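Local coordinates for actibind (Aspergillus niger, PDB 3TBJ), which cleaves RNA with little base specificity and a preference for adenylic acid, as a secreted, glycosylated ribonuclease of the T2 family, at residues E68-S73 and H110-H115; N74-L79 and E103-W108. All coordinates share one frame; numbering follows the deposited sequence.

Contact 1 of 2, residues E68-S73 and H110-H115; sequences ESREYS and HEWNKH. With NAG (2-acetamido-2-deoxy-beta-D-glucopyranose), chain B; PO4 (phosphate ion), chain D.
Trp-112 and Asn-113, neighbours on helix 104-116, which carries predicted active-site residues of the RNase T2 fold, bind the loop backbone at Arg-70 and Tyr-72, on either side of Glu-71 in sequence. The pairing illustrates how an irregular loop can be fixed to a helix through its peptide groups. Asn-113 acts as a two-pronged amide: its OD1 accepts from Tyr-72 N at 3.0 Å, while its ND2 donates to Tyr-72 O at 2.9 Å, with that oxygen near the amide plane. Both bonds are fairly straight, and the pair fixes which way round the amide sits. Its CG is anti to the carbonyl carbon (chi1 -64°), which swings the amide over to the loop, where Glu-71 packs CB and CG against OD1.

The Tyr-72 ring lies beside the Trp-112 indole, nearly parallel (23°) but slid so far that they barely overlap; Tyr-72 CD2 approaches Trp-112 NE1 at 3.6 Å. Arg-70 brings NH1 to CZ2 of Trp-112, its guanidinium steeply inclined to the indole, and is held by salt bridges to Glu-135 and Asp-67.

Elsewhere on the helix, His-110 NE2, Lys-114 NZ and His-115 NE2 bind a phosphate ion, consistent with a site for an RNA phosphate. On the loop side, Trp-112 NE1 donates in its ring plane to Arg-70 O, 2.7 Å away and almost in line with the C=O bond.

Contact 2 of 2, residues N74-L79 and E103-W108; sequences NITSIL and EDESFW. With NAG (2-acetamido-2-deoxy-beta-D-glucopyranose), chain B.
Helix 75-79 and helix 104-108 run almost at right angles, 87° between their directions, with axes 10.0 Å apart at closest approach and Thr-76 nearest Glu-105 by CA position. What joins them is an example of a carboxylate from one helix closing the N-terminus of another. Glu-105 leaves its helix with CG anti to the backbone N (chi1 168°) and then bends at chi2 (58°), which carries the carboxylate across to the first turn of the other helix. There Glu-105 OE1 takes two bonds from a single residue: Thr-76 N donates from 2.9 Å on the syn side, somewhat out of the carboxylate plane, and Thr-76 OG1 donates from 2.8 Å, nearly in line with the C-O bond. Glu-105 OE2 accepts from Ile-75 N at 2.9 Å, but this oxygen sits unusually close to another atom of the model, leaving the bond less sure than the two to OE1.

Beside the carboxylate, Ile-75 adds an apolar part: CG1 lies along the backbone of Trp-108, and Ile-75 CG2 is 4.1 Å from Trp-108 CB. The rim of the indole meets the threonine as well, Trp-108 CZ3 lying 3.8 Å from Thr-76 OG1 with the oxygen near the ring plane. Beyond the contact, Trp-108 NE1 donates to Trp-95 O, the two indoles meet edge-to-face, and Leu-88 and Met-91 of helix 85-94 touch the Trp-108 side chain.

Asn-74, at the N-cap position, makes no capping bond with its side chain; its ND2 is covalently joined to C1 of an N-acetylglucosamine. Glu-105 instead serves the first two helix amides, where its negative charge should suit the helix dipole, though the nearby Glu-109 carboxylate may offset this or raise the pKa of one acid.

Overall arrangement
Contact 2 is nested in sequence inside the loop closed by contact 1, and their centres lie 11 Å apart. As the chain passes from 68-73 to 74-79, its docking site moves from the later part of helix 104-116 back toward the start. The contacts meet where Trp-112 CB packs on Ile-75 CD1 at 4.0 Å and Tyr-72 CG on Ile-78 CD1 at 4.0 Å. Helix 134-148 covers this junction through Val-136 and Phe-140. The glycan sugar on Asn-74 also reaches the Tyr-72 ring. Between side chains, the predicted active-site residue Glu-111 is about 6 Å from Trp-108, and His-51 about 9 Å from Trp-108 and about 12 Å from Trp-112.

Contact 1 of 2, residues E68-S73 and H110-H115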
ATOM      1  N   GLU A  68       0.499  -0.075  21.093  0.50 27.85           N
ATOM      2  CA  GLU A  68       1.527   0.844  21.557  0.50 29.23           C
ATOM      3  C   GLU A  68       2.791   0.099  21.981  0.50 29.57           C
ATOM      4  O   GLU A  68       3.907   0.646  21.901  0.50 30.02           O
ATOM      5  CB  GLU A  68       1.024   1.729  22.710  0.50 31.13           C
ATOM      6  CG  GLU A  68       2.069   2.687  23.274  0.50 34.10           C
ATOM      7  CD  GLU A  68       1.458   3.780  24.117  0.50 39.17           C
ATOM      8  OE1 GLU A  68       0.214   3.779  24.294  0.50 39.77           O
ATOM      9  OE2 GLU A  68       2.227   4.642  24.578  0.50 44.16           O
ATOM     10  N   SER A  69       2.649  -1.151  22.401  1.00 29.07           N
ATOM     11  CA  SER A  69       3.824  -1.902  22.807  1.00 30.50           C
ATOM     12  C   SER A  69       4.721  -2.279  21.605  1.00 28.40           C
ATOM     13  O   SER A  69       5.867  -2.646  21.772  1.00 28.70           O
ATOM     14  CB  SER A  69       3.388  -3.155  23.598  1.00 30.32           C
ATOM     15  OG  SER A  69       3.042  -4.229  22.721  1.00 30.06           O
ATOM     16  N   ARG A  70       4.191  -2.165  20.387  1.00 26.10           N
ATOM     17  CA  ARG A  70       4.988  -2.453  19.187  1.00 23.92           C
ATOM     18  C   ARG A  70       5.036  -1.228  18.253  1.00 25.28           C
ATOM     19  O   ARG A  70       5.117  -1.388  17.054  1.00 23.24           O
ATOM     20  CB  ARG A  70       4.485  -3.652  18.412  1.00 24.18           C
ATOM     21  CG  ARG A  70       4.596  -4.967  19.192  1.00 25.49           C
ATOM     22  CD  ARG A  70       4.154  -6.172  18.387  1.00 26.03           C
ATOM     23  NE  ARG A  70       2.810  -6.029  17.928  1.00 23.42           N
ATOM     24  CZ  ARG A  70       2.383  -6.057  16.660  1.00 22.84           C
ATOM     25  NH1 ARG A  70       3.163  -6.272  15.618  1.00 20.48           N
ATOM     26  NH2 ARG A  70       1.077  -5.901  16.431  1.00 22.80           N
ATOM     27  N   GLU A  71       5.024  -0.039  18.834  1.00 25.15           N
ATOM     28  CA  GLU A  71       5.303   1.194  18.088  1.00 25.27           C
ATOM     29  C   GLU A  71       6.755   1.584  18.276  1.00 24.64           C
ATOM     30  O   GLU A  71       7.337   1.419  19.364  1.00 24.54           O
ATOM     31  CB  GLU A  71       4.403   2.302  18.593  1.00 25.27           C
ATOM     32  CG  GLU A  71       2.982   2.081  18.121  1.00 28.72           C
ATOM     33  CD  GLU A  71       2.065   3.253  18.644  1.00 35.82           C
ATOM     34  OE1 GLU A  71       2.579   4.263  19.065  1.00 45.72           O
ATOM     35  OE2 GLU A  71       0.869   3.094  18.748  1.00 39.23           O
ATOM     36  N   TYR A  72       7.366   2.050  17.197  1.00 21.84           N
ATOM     37  CA  TYR A  72       8.795   2.309  17.140  1.00 21.96           C
ATOM     38  C   TYR A  72       9.186   3.649  16.596  1.00 22.70           C
ATOM     39  O   TYR A  72       8.405   4.281  15.832  1.00 22.57           O
ATOM     40  CB  TYR A  72       9.450   1.200  16.237  1.00 22.32           C
ATOM     41  CG  TYR A  72       9.210  -0.185  16.901  1.00 20.25           C
ATOM     42  CD1 TYR A  72       9.793  -0.488  18.148  1.00 22.75           C
ATOM     43  CD2 TYR A  72       8.426  -1.136  16.305  1.00 24.39           C
ATOM     44  CE1 TYR A  72       9.524  -1.684  18.797  1.00 25.51           C
ATOM     45  CE2 TYR A  72       8.177  -2.335  16.922  1.00 22.92           C
ATOM     46  CZ  TYR A  72       8.729  -2.636  18.131  1.00 24.48           C
ATOM     47  OH  TYR A  72       8.435  -3.853  18.756  1.00 23.51           O
ATOM     48  N   SER A  73      10.378   4.125  16.996  0.50 21.91           N
ATOM     49  CA  SER A  73      10.949   5.368  16.476  0.50 22.36           C
ATOM     50  C   SER A  73      12.282   5.081  15.817  0.50 22.41           C
ATOM     51  O   SER A  73      13.123   5.978  15.685  0.50 21.86           O
ATOM     52  CB  SER A  73      11.171   6.409  17.603  0.50 24.23           C
ATOM     53  OG  SER A  73      11.834   5.813  18.681  0.50 23.69           O
ATOM     54  N   HIS A 110       5.400   6.297  10.988  1.00 19.38           N
ATOM     55  CA  HIS A 110       3.916   6.587  10.941  1.00 16.53           C
ATOM     56  C   HIS A 110       3.163   5.426  10.345  1.00 16.74           C
ATOM     57  O   HIS A 110       2.162   4.923  10.889  1.00 18.86           O
ATOM     58  CB  HIS A 110       3.646   7.881  10.198  1.00 17.75           C
ATOM     59  CG  HIS A 110       2.192   8.155   9.965  1.00 18.79           C
ATOM     60  ND1 HIS A 110       1.353   8.555  10.984  1.00 19.72           N
ATOM     61  CD2 HIS A 110       1.431   8.071   8.848  1.00 20.40           C
ATOM     62  CE1 HIS A 110       0.114   8.643  10.511  1.00 24.77           C
ATOM     63  NE2 HIS A 110       0.135   8.373   9.209  1.00 20.49           N
ATOM     64  N   GLU A 111       3.608   4.962   9.168  1.00 16.17           N
ATOM     65  CA  GLU A 111       2.955   3.846   8.533  1.00 16.73           C
ATOM     66  C   GLU A 111       2.931   2.543   9.362  1.00 18.18           C
ATOM     67  O   GLU A 111       1.865   1.941   9.527  1.00 18.81           O
ATOM     68  CB  GLU A 111       3.546   3.590   7.139  1.00 16.63           C
ATOM     69  CG  GLU A 111       3.134   4.790   6.191  1.00 16.99           C
ATOM     70  CD  GLU A 111       1.597   5.052   6.017  1.00 18.12           C
ATOM     71  OE1 GLU A 111       0.840   4.021   5.879  1.00 18.61           O
ATOM     72  OE2 GLU A 111       1.115   6.266   6.068  1.00 18.25           O
ATOM     73  N   TRP A 112       4.079   2.145   9.918  1.00 19.78           N
ATOM     74  CA  TRP A 112       4.116   0.937  10.790  1.00 18.04           C
ATOM     75  C   TRP A 112       3.218   1.208  12.028  1.00 18.19           C
ATOM     76  O   TRP A 112       2.415   0.354  12.395  1.00 19.12           O
ATOM     77  CB  TRP A 112       5.582   0.586  11.201  1.00 17.71           C
ATOM     78  CG  TRP A 112       5.541  -0.384  12.289  1.00 18.24           C
ATOM     79  CD1 TRP A 112       5.697  -0.134  13.585  1.00 18.71           C
ATOM     80  CD2 TRP A 112       5.066  -1.736  12.186  1.00 19.86           C
ATOM     81  NE1 TRP A 112       5.449  -1.290  14.331  1.00 19.11           N
ATOM     82  CE2 TRP A 112       4.969  -2.255  13.476  1.00 17.83           C
ATOM     83  CE3 TRP A 112       4.687  -2.514  11.123  1.00 18.02           C
ATOM     84  CZ2 TRP A 112       4.562  -3.576  13.723  1.00 16.32           C
ATOM     85  CZ3 TRP A 112       4.201  -3.810  11.349  1.00 21.82           C
ATOM     86  CH2 TRP A 112       4.125  -4.297  12.641  1.00 20.38           C
ATOM     87  N   ASN A 113       3.490   2.300  12.748  1.00 17.65           N
ATOM     88  CA  ASN A 113       2.788   2.576  13.986  1.00 18.18           C
ATOM     89  C   ASN A 113       1.268   2.618  13.827  1.00 20.56           C
ATOM     90  O   ASN A 113       0.509   1.987  14.571  1.00 19.08           O
ATOM     91  CB  ASN A 113       3.367   3.826  14.653  1.00 19.41           C
ATOM     92  CG  ASN A 113       4.786   3.623  15.044  1.00 17.68           C
ATOM     93  OD1 ASN A 113       5.232   2.439  15.164  1.00 19.56           O
ATOM     94  ND2 ASN A 113       5.532   4.738  15.352  1.00 19.37           N
ATOM     95  N   LYS A 114       0.839   3.316  12.811  1.00 21.55           N
ATOM     96  CA  LYS A 114      -0.568   3.522  12.593  1.00 21.32           C
ATOM     97  C   LYS A 114      -1.247   2.310  12.034  1.00 19.84           C
ATOM     98  O   LYS A 114      -2.326   1.932  12.460  1.00 19.61           O
ATOM     99  CB  LYS A 114      -0.775   4.709  11.590  1.00 19.75           C
ATOM    100  CG  LYS A 114      -2.313   5.039  11.443  1.00 19.29           C
ATOM    101  CD  LYS A 114      -2.487   6.359  10.695  1.00 18.02           C
ATOM    102  CE  LYS A 114      -4.038   6.616  10.542  1.00 22.68           C
ATOM    103  NZ  LYS A 114      -4.250   7.919   9.863  1.00 23.99           N
ATOM    104  N   HIS A 115      -0.652   1.724  11.010  1.00 20.03           N
ATOM    105  CA  HIS A 115      -1.352   0.729  10.267  1.00 19.16           C
ATOM    106  C   HIS A 115      -0.799  -0.719  10.399  1.00 20.94           C
ATOM    107  O   HIS A 115      -1.561  -1.719  10.441  1.00 22.40           O
ATOM    108  CB  HIS A 115      -1.327   1.106   8.791  1.00 20.48           C
ATOM    109  CG  HIS A 115      -2.178   2.284   8.438  1.00 21.40           C
ATOM    110  ND1 HIS A 115      -3.560   2.280   8.579  1.00 21.38           N
ATOM    111  CD2 HIS A 115      -1.851   3.493   7.925  1.00 21.02           C
ATOM    112  CE1 HIS A 115      -4.033   3.433   8.112  1.00 25.29           C
ATOM    113  NE2 HIS A 115      -3.009   4.197   7.749  1.00 24.27           N
TER
HETATM  114  C1  NAG B   1      14.355  -0.174  18.087  1.00 22.50           C
HETATM  115  C2  NAG B   1      15.504  -1.125  18.503  1.00 21.71           C
HETATM  116  C3  NAG B   1      14.983  -2.266  19.407  1.00 26.44           C
HETATM  117  C4  NAG B   1      14.237  -1.672  20.531  1.00 25.16           C
HETATM  118  C5  NAG B   1      13.095  -0.723  20.063  1.00 27.33           C
HETATM  119  C6  NAG B   1      12.158  -0.081  21.071  1.00 31.39           C
HETATM  120  C7  NAG B   1      17.329  -1.399  16.904  1.00 21.86           C
HETATM  121  C8  NAG B   1      18.031  -2.182  15.855  1.00 24.28           C
HETATM  122  N2  NAG B   1      16.176  -1.802  17.412  1.00 21.29           N
HETATM  123  O3  NAG B   1      16.119  -3.012  19.830  1.00 26.42           O
HETATM  124  O4  NAG B   1      13.692  -2.778  21.178  1.00 33.23           O
HETATM  125  O5  NAG B   1      13.688   0.296  19.242  1.00 26.44           O
HETATM  126  O6  NAG B   1      12.986   0.515  22.030  1.00 35.47           O
HETATM  127  O7  NAG B   1      17.882  -0.405  17.301  1.00 32.63           O
HETATM  128  P   PO4 D 304      -2.253   7.445   6.511  1.00 22.84           P
HETATM  129  O1  PO4 D 304      -3.456   6.843   7.227  1.00 22.52           O
HETATM  130  O2  PO4 D 304      -2.820   8.028   5.178  1.00 23.93           O
HETATM  131  O3  PO4 D 304      -1.168   6.398   6.136  1.00 22.38           O
HETATM  132  O4  PO4 D 304      -1.633   8.472   7.413  1.00 19.62           O

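Contact 2 of 2, residues N74-L79 and E103-W108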
ATOM      1  N   ASN A  74      12.452   3.872  15.310  1.00 21.36           N
ATOM      2  CA  ASN A  74      13.771   3.464  14.766  1.00 22.94           C
ATOM      3  C   ASN A  74      13.648   2.435  13.695  1.00 22.29           C
ATOM      4  O   ASN A  74      14.394   1.455  13.681  1.00 20.94           O
ATOM      5  CB  ASN A  74      14.682   2.932  15.851  1.00 22.74           C
ATOM      6  CG  ASN A  74      14.088   1.646  16.536  1.00 24.84           C
ATOM      7  OD1 ASN A  74      12.929   1.295  16.363  1.00 20.70           O
ATOM      8  ND2 ASN A  74      14.888   0.999  17.339  1.00 29.21           N
ATOM      9  N   ILE A  75      12.771   2.717  12.726  1.00 21.46           N
ATOM     10  CA  ILE A  75      12.551   1.777  11.636  1.00 19.42           C
ATOM     11  C   ILE A  75      13.793   1.553  10.811  1.00 20.10           C
ATOM     12  O   ILE A  75      14.105   0.419  10.442  1.00 19.07           O
ATOM     13  CB  ILE A  75      11.410   2.289  10.676  1.00 17.74           C
ATOM     14  CG1 ILE A  75      10.024   2.357  11.344  1.00 19.63           C
ATOM     15  CG2 ILE A  75      11.338   1.402   9.382  1.00 17.78           C
ATOM     16  CD1 ILE A  75       9.520   1.018  11.956  1.00 16.51           C
ATOM     17  N   THR A  76      14.556   2.610  10.509  1.00 20.08           N
ATOM     18  CA  THR A  76      15.750   2.479   9.679  1.00 20.94           C
ATOM     19  C   THR A  76      16.773   1.587  10.405  1.00 21.84           C
ATOM     20  O   THR A  76      17.415   0.689   9.842  1.00 21.11           O
ATOM     21  CB  THR A  76      16.414   3.861   9.481  1.00 22.29           C
ATOM     22  OG1 THR A  76      15.519   4.638   8.723  1.00 22.85           O
ATOM     23  CG2 THR A  76      17.755   3.764   8.703  1.00 23.87           C
ATOM     24  N   SER A  77      16.897   1.779  11.704  1.00 22.13           N
ATOM     25  CA  SER A  77      17.809   0.919  12.487  1.00 22.13           C
ATOM     26  C   SER A  77      17.360  -0.531  12.535  1.00 22.93           C
ATOM     27  O   SER A  77      18.197  -1.475  12.534  1.00 20.15           O
ATOM     28  CB  SER A  77      17.964   1.442  13.928  1.00 24.75           C
ATOM     29  OG  SER A  77      18.548   2.741  13.863  1.00 28.04           O
ATOM     30  N   ILE A  78      16.037  -0.747  12.635  1.00 20.94           N
ATOM     31  CA  ILE A  78      15.476  -2.125  12.640  1.00 19.89           C
ATOM     32  C   ILE A  78      15.776  -2.788  11.313  1.00 18.69           C
ATOM     33  O   ILE A  78      16.301  -3.914  11.288  1.00 21.03           O
ATOM     34  CB  ILE A  78      13.985  -2.093  12.880  1.00 19.70           C
ATOM     35  CG1 ILE A  78      13.670  -1.758  14.320  1.00 21.23           C
ATOM     36  CG2 ILE A  78      13.331  -3.430  12.407  1.00 20.06           C
ATOM     37  CD1 ILE A  78      12.223  -1.333  14.541  1.00 20.41           C
ATOM     38  N   LEU A  79      15.571  -2.097  10.205  1.00 18.45           N
ATOM     39  CA  LEU A  79      15.864  -2.707   8.917  1.00 20.34           C
ATOM     40  C   LEU A  79      17.370  -3.007   8.726  1.00 19.27           C
ATOM     41  O   LEU A  79      17.755  -4.076   8.161  1.00 20.15           O
ATOM     42  CB  LEU A  79      15.346  -1.877   7.733  1.00 20.55           C
ATOM     43  CG  LEU A  79      13.814  -1.591   7.757  1.00 22.57           C
ATOM     44  CD1 LEU A  79      13.354  -0.630   6.600  1.00 22.22           C
ATOM     45  CD2 LEU A  79      13.009  -2.831   7.646  1.00 20.33           C
ATOM     46  N   GLU A 103      13.127  13.065   6.208  1.00 22.76           N
ATOM     47  CA  GLU A 103      11.810  12.797   6.768  1.00 23.15           C
ATOM     48  C   GLU A 103      11.290  11.375   6.491  1.00 19.94           C
ATOM     49  O   GLU A 103      10.216  10.993   6.969  1.00 17.25           O
ATOM     50  CB  GLU A 103      10.820  13.853   6.237  1.00 23.35           C
ATOM     51  CG  GLU A 103      11.062  15.305   6.822  1.00 26.13           C
ATOM     52  CD  GLU A 103      12.409  15.963   6.322  1.00 36.59           C
ATOM     53  OE1 GLU A 103      12.657  16.078   5.072  1.00 35.08           O
ATOM     54  OE2 GLU A 103      13.259  16.315   7.204  1.00 42.68           O
ATOM     55  N   ASP A 104      12.077  10.583   5.750  1.00 20.18           N
ATOM     56  CA  ASP A 104      11.670   9.209   5.466  1.00 17.99           C
ATOM     57  C   ASP A 104      11.418   8.445   6.778  1.00 18.05           C
ATOM     58  O   ASP A 104      10.360   7.785   6.887  1.00 17.78           O
ATOM     59  CB  ASP A 104      12.725   8.466   4.679  1.00 17.93           C
ATOM     60  CG  ASP A 104      12.869   8.936   3.303  1.00 20.21           C
ATOM     61  OD1 ASP A 104      11.981   9.723   2.827  1.00 20.33           O
ATOM     62  OD2 ASP A 104      13.848   8.446   2.638  1.00 21.82           O
ATOM     63  N   GLU A 105      12.305   8.530   7.762  1.00 16.30           N
ATOM     64  CA  GLU A 105      12.217   7.740   9.003  1.00 16.90           C
ATOM     65  C   GLU A 105      10.859   8.019   9.684  1.00 18.66           C
ATOM     66  O   GLU A 105      10.122   7.084  10.042  1.00 17.75           O
ATOM     67  CB  GLU A 105      13.368   8.081   9.934  1.00 16.27           C
ATOM     68  CG  GLU A 105      13.230   7.548  11.369  1.00 20.36           C
ATOM     69  CD  GLU A 105      13.077   6.018  11.466  1.00 21.33           C
ATOM     70  OE1 GLU A 105      13.590   5.300  10.587  1.00 21.34           O
ATOM     71  OE2 GLU A 105      12.396   5.548  12.446  1.00 21.13           O
ATOM     72  N   SER A 106      10.483   9.300   9.833  0.70 20.22           N
ATOM     73  CA  SER A 106       9.237   9.613  10.557  0.70 19.68           C
ATOM     74  C   SER A 106       8.063   9.068   9.747  0.70 18.13           C
ATOM     75  O   SER A 106       7.129   8.527  10.342  0.70 17.76           O
ATOM     76  CB  SER A 106       9.032  11.142  10.793  0.70 21.97           C
ATOM     77  OG  SER A 106       9.112  11.832   9.556  0.70 23.93           O
ATOM     78  N   PHE A 107       8.104   9.145   8.410  1.00 18.23           N
ATOM     79  CA  PHE A 107       7.006   8.629   7.547  1.00 18.68           C
ATOM     80  C   PHE A 107       6.840   7.118   7.755  1.00 18.36           C
ATOM     81  O   PHE A 107       5.701   6.573   7.880  1.00 17.58           O
ATOM     82  CB  PHE A 107       7.303   8.958   6.058  1.00 16.96           C
ATOM     83  CG  PHE A 107       6.221   8.610   5.062  1.00 17.25           C
ATOM     84  CD1 PHE A 107       4.918   8.479   5.358  1.00 19.14           C
ATOM     85  CD2 PHE A 107       6.583   8.372   3.768  1.00 17.05           C
ATOM     86  CE1 PHE A 107       3.985   8.187   4.372  1.00 19.20           C
ATOM     87  CE2 PHE A 107       5.688   8.134   2.796  1.00 17.18           C
ATOM     88  CZ  PHE A 107       4.407   7.999   3.065  1.00 18.12           C
ATOM     89  N   TRP A 108       7.978   6.396   7.726  1.00 18.13           N
ATOM     90  CA  TRP A 108       7.898   4.925   7.886  1.00 17.36           C
ATOM     91  C   TRP A 108       7.456   4.534   9.270  1.00 16.84           C
ATOM     92  O   TRP A 108       6.669   3.603   9.440  1.00 17.71           O
ATOM     93  CB  TRP A 108       9.248   4.346   7.544  1.00 18.18           C
ATOM     94  CG  TRP A 108       9.714   4.679   6.165  1.00 15.00           C
ATOM     95  CD1 TRP A 108       8.947   4.879   5.018  1.00 19.23           C
ATOM     96  CD2 TRP A 108      11.085   4.705   5.696  1.00 16.53           C
ATOM     97  NE1 TRP A 108       9.759   5.135   3.946  1.00 17.12           N
ATOM     98  CE2 TRP A 108      11.056   4.967   4.310  1.00 17.77           C
ATOM     99  CE3 TRP A 108      12.308   4.494   6.305  1.00 21.72           C
ATOM    100  CZ2 TRP A 108      12.209   5.147   3.569  1.00 17.23           C
ATOM    101  CZ3 TRP A 108      13.476   4.650   5.543  1.00 16.98           C
ATOM    102  CH2 TRP A 108      13.404   4.944   4.182  1.00 19.59           C
TER
HETATM  103  C1  NAG B   1      14.355  -0.174  18.087  1.00 22.50           C
HETATM  104  C2  NAG B   1      15.504  -1.125  18.503  1.00 21.71           C
HETATM  105  C3  NAG B   1      14.983  -2.266  19.407  1.00 26.44           C
HETATM  106  C4  NAG B   1      14.237  -1.672  20.531  1.00 25.16           C
HETATM  107  C5  NAG B   1      13.095  -0.723  20.063  1.00 27.33           C
HETATM  108  C6  NAG B   1      12.158  -0.081  21.071  1.00 31.39           C
HETATM  109  C7  NAG B   1      17.329  -1.399  16.904  1.00 21.86           C
HETATM  110  C8  NAG B   1      18.031  -2.182  15.855  1.00 24.28           C
HETATM  111  N2  NAG B   1      16.176  -1.802  17.412  1.00 21.29           N
HETATM  112  O3  NAG B   1      16.119  -3.012  19.830  1.00 26.42           O
HETATM  113  O4  NAG B   1      13.692  -2.778  21.178  1.00 33.23           O
HETATM  114  O5  NAG B   1      13.688   0.296  19.242  1.00 26.44           O
HETATM  115  O6  NAG B   1      12.986   0.515  22.030  1.00 35.47           O
HETATM  116  O7  NAG B   1      17.882  -0.405  17.301  1.00 32.63           O